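Local coordinates for protein serine protease inhibitor 4, isoform B (Drosophila melanogaster, PDB 4P0F) that probably inhibits serine proteases, and perhaps cysteine proteases, by the serpin mechanism in which a cleaved loop inserts into a sheet, at residues 96-101 with 164-169. Sequence-based numbering, arbitrary orientation.
Sequences KIFVMD and VLVNAI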
ATOM      1  N   LYS A  96       0.939 -11.556 -10.118  1.00 17.71           N
ATOM      2  CA  LYS A  96       1.531 -12.787 -10.630  1.00 18.51           C
ATOM      3  C   LYS A  96       1.635 -13.821  -9.530  1.00 18.80           C
ATOM      4  O   LYS A  96       1.895 -13.488  -8.382  1.00 17.44           O
ATOM      5  CB  LYS A  96       2.914 -12.519 -11.229  1.00 16.26           C
ATOM      6  CG  LYS A  96       3.528 -13.714 -11.963  1.00 17.07           C
ATOM      7  CD  LYS A  96       4.583 -13.275 -12.967  1.00 21.79           C
ATOM      8  CE  LYS A  96       5.106 -14.444 -13.777  1.00 21.72           C
ATOM      9  NZ  LYS A  96       6.019 -13.981 -14.875  1.00 25.04           N
ATOM     10  N   ILE A  97       1.452 -15.084  -9.903  1.00 17.91           N
ATOM     11  CA  ILE A  97       1.640 -16.182  -8.972  1.00 18.84           C
ATOM     12  C   ILE A  97       2.801 -17.046  -9.467  1.00 15.63           C
ATOM     13  O   ILE A  97       2.939 -17.298 -10.664  1.00 17.92           O
ATOM     14  CB  ILE A  97       0.357 -17.033  -8.807  1.00 16.54           C
ATOM     15  CG1 ILE A  97       0.565 -18.089  -7.720  1.00 21.19           C
ATOM     16  CG2 ILE A  97      -0.063 -17.681 -10.120  1.00 20.42           C
ATOM     17  CD1 ILE A  97      -0.731 -18.799  -7.284  1.00 24.97           C
ATOM     18  N   PHE A  98       3.642 -17.461  -8.527  1.00 16.94           N
ATOM     19  CA  PHE A  98       4.794 -18.296  -8.826  1.00 16.20           C
ATOM     20  C   PHE A  98       4.597 -19.620  -8.103  1.00 19.04           C
ATOM     21  O   PHE A  98       4.443 -19.638  -6.884  1.00 17.38           O
ATOM     22  CB  PHE A  98       6.081 -17.614  -8.395  1.00 17.71           C
ATOM     23  CG  PHE A  98       6.289 -16.252  -9.018  1.00 16.19           C
ATOM     24  CD1 PHE A  98       5.766 -15.116  -8.421  1.00 18.45           C
ATOM     25  CD2 PHE A  98       7.023 -16.117 -10.184  1.00 19.04           C
ATOM     26  CE1 PHE A  98       5.966 -13.878  -8.983  1.00 20.93           C
ATOM     27  CE2 PHE A  98       7.229 -14.876 -10.754  1.00 20.65           C
ATOM     28  CZ  PHE A  98       6.697 -13.753 -10.149  1.00 19.42           C
ATOM     29  N   VAL A  99       4.595 -20.718  -8.861  1.00 17.25           N
ATOM     30  CA  VAL A  99       4.137 -22.019  -8.358  1.00 17.65           C
ATOM     31  C   VAL A  99       5.252 -23.063  -8.424  1.00 18.66           C
ATOM     32  O   VAL A  99       5.952 -23.174  -9.427  1.00 20.47           O
ATOM     33  CB  VAL A  99       2.926 -22.525  -9.168  1.00 18.07           C
ATOM     34  CG1 VAL A  99       2.343 -23.824  -8.562  1.00 19.36           C
ATOM     35  CG2 VAL A  99       1.856 -21.434  -9.243  1.00 22.97           C
ATOM     36  N   MET A 100       5.416 -23.808  -7.337  1.00 18.84           N
ATOM     37  CA  MET A 100       6.399 -24.894  -7.265  1.00 19.99           C
ATOM     38  C   MET A 100       6.303 -25.796  -8.494  1.00 21.11           C
ATOM     39  O   MET A 100       5.214 -26.261  -8.836  1.00 21.27           O
ATOM     40  CB  MET A 100       6.180 -25.701  -5.975  1.00 20.24           C
ATOM     41  CG  MET A 100       7.127 -26.885  -5.737  1.00 21.61           C
ATOM     42  SD  MET A 100       8.789 -26.372  -5.242  1.00 24.97           S
ATOM     43  CE  MET A 100       9.508 -26.121  -6.788  1.00 22.39           C
ATOM     44  N   ASP A 101       7.431 -26.024  -9.172  1.00 22.08           N
ATOM     45  CA  ASP A 101       7.460 -26.942 -10.314  1.00 23.47           C
ATOM     46  C   ASP A 101       6.766 -28.248  -9.972  1.00 25.42           C
ATOM     47  O   ASP A 101       7.023 -28.828  -8.919  1.00 24.49           O
ATOM     48  CB  ASP A 101       8.889 -27.275 -10.745  1.00 24.75           C
ATOM     49  CG  ASP A 101       9.572 -26.146 -11.499  1.00 32.03           C
ATOM     50  OD1 ASP A 101       8.885 -25.254 -12.047  1.00 29.37           O
ATOM     51  OD2 ASP A 101      10.820 -26.175 -11.555  1.00 34.61           O
ATOM     52  N   VAL A 164       4.042 -18.465  -4.358  1.00 14.39           N
ATOM     53  CA  VAL A 164       4.165 -17.090  -3.898  1.00 15.34           C
ATOM     54  C   VAL A 164       3.242 -16.239  -4.741  1.00 18.26           C
ATOM     55  O   VAL A 164       3.328 -16.253  -5.967  1.00 15.45           O
ATOM     56  CB  VAL A 164       5.604 -16.560  -4.005  1.00 15.09           C
ATOM     57  CG1 VAL A 164       5.681 -15.088  -3.567  1.00 16.50           C
ATOM     58  CG2 VAL A 164       6.539 -17.401  -3.168  1.00 14.73           C
ATOM     59  N   LEU A 165       2.351 -15.522  -4.068  1.00 14.98           N
ATOM     60  CA  LEU A 165       1.440 -14.584  -4.706  1.00 13.90           C
ATOM     61  C   LEU A 165       2.023 -13.197  -4.586  1.00 14.47           C
ATOM     62  O   LEU A 165       2.446 -12.816  -3.501  1.00 15.58           O
ATOM     63  CB  LEU A 165       0.059 -14.626  -4.045  1.00 13.70           C
ATOM     64  CG  LEU A 165      -0.841 -15.782  -4.468  1.00 22.26           C
ATOM     65  CD1 LEU A 165      -1.983 -15.954  -3.504  1.00 23.11           C
ATOM     66  CD2 LEU A 165      -1.380 -15.524  -5.866  1.00 49.98           C
ATOM     67  N   VAL A 166       2.059 -12.459  -5.693  1.00 13.79           N
ATOM     68  CA  VAL A 166       2.638 -11.123  -5.681  1.00 14.54           C
ATOM     69  C   VAL A 166       1.736 -10.107  -6.354  1.00 14.50           C
ATOM     70  O   VAL A 166       1.173 -10.353  -7.415  1.00 16.24           O
ATOM     71  CB  VAL A 166       4.019 -11.093  -6.363  1.00 20.01           C
ATOM     72  CG1 VAL A 166       4.673  -9.743  -6.156  1.00 20.17           C
ATOM     73  CG2 VAL A 166       4.906 -12.193  -5.794  1.00 19.49           C
ATOM     74  N   ASN A 167       1.597  -8.961  -5.694  1.00 14.29           N
ATOM     75  CA  ASN A 167       1.036  -7.773  -6.304  1.00 16.37           C
ATOM     76  C   ASN A 167       2.087  -6.686  -6.324  1.00 14.45           C
ATOM     77  O   ASN A 167       2.757  -6.471  -5.326  1.00 16.50           O
ATOM     78  CB  ASN A 167      -0.184  -7.258  -5.544  1.00 16.30           C
ATOM     79  CG  ASN A 167      -0.625  -5.906  -6.051  1.00 16.10           C
ATOM     80  OD1 ASN A 167      -0.169  -4.850  -5.566  1.00 15.75           O
ATOM     81  ND2 ASN A 167      -1.483  -5.919  -7.059  1.00 16.38           N
ATOM     82  N   ALA A 168       2.210  -5.994  -7.453  1.00 15.68           N
ATOM     83  CA  ALA A 168       3.103  -4.842  -7.557  1.00 15.67           C
ATOM     84  C   ALA A 168       2.310  -3.652  -8.067  1.00 17.18           C
ATOM     85  O   ALA A 168       1.371  -3.816  -8.840  1.00 18.30           O
ATOM     86  CB  ALA A 168       4.275  -5.143  -8.473  1.00 17.12           C
ATOM     87  N   ILE A 169       2.674  -2.460  -7.607  1.00 16.96           N
ATOM     88  CA  ILE A 169       2.006  -1.237  -8.036  1.00 18.04           C
ATOM     89  C   ILE A 169       3.043  -0.139  -8.250  1.00 16.88           C
ATOM     90  O   ILE A 169       4.003  -0.014  -7.491  1.00 18.57           O
ATOM     91  CB  ILE A 169       0.926  -0.805  -7.001  1.00 17.53           C
ATOM     92  CG1 ILE A 169       0.254   0.513  -7.403  1.00 19.07           C
ATOM     93  CG2 ILE A 169       1.520  -0.711  -5.600  1.00 18.89           C
ATOM     94  CD1 ILE A 169      -1.049   0.779  -6.634  1.00 29.39           C
TER
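Lys96, Ile97 and Phe98 pair with Val166, Leu165 and Val164 in antiparallel register, the two strand axes approaching to 4.8 Å with 166° between their directions, so that two hydrogen-bonded pairs, Lys96 with Val166 and Phe98 with Val164, each closed by two backbone bonds, flank the non-hydrogen-bonded pair of Ile97 and Leu165, where Ile97 CA also makes a CH···O contact of 3.4 Å with Val164 O.

Side chains alternate across the sheet, and the two faces are packed differently: an aliphatic pair on one, an aromatic edge on the other. On the first, Ile97 and Leu165 run side by side in the same direction. With CG1 anti to the backbone N (chi1 -175°) and the chain extended onward, Ile97 lays CG1 and CD1 along Leu165 CD2, CD1 at 3.6 Å. An alanine at Ile97 would probably open a gap beside Leu165 CD2, leaving that branch freer to turn. On the other face the Phe98 ring leans diagonally toward Val166, offering an edge: CE1 lies 3.8 Å from Val166 CG2, while Val164 O sits near the ring plane at the same rim. Lys96 CG lies 3.6 Å above one face of the Phe98 ring, displaced toward the rim, and the extended side chain carries NZ to a hydrogen bond with Gln122 OE1.

This pairing belongs to the large central sheet of the serpin fold; on its other side strand 161-174 pairs with strand 328-341, consistent with the inserted reactive-centre loop of cleaved serpins. Helix 38-49 packs on Leu165, helix 129-143 covers Phe98 and Val166 on the opposite face, and strand 120-124 continues the sheet beyond strand 91-100.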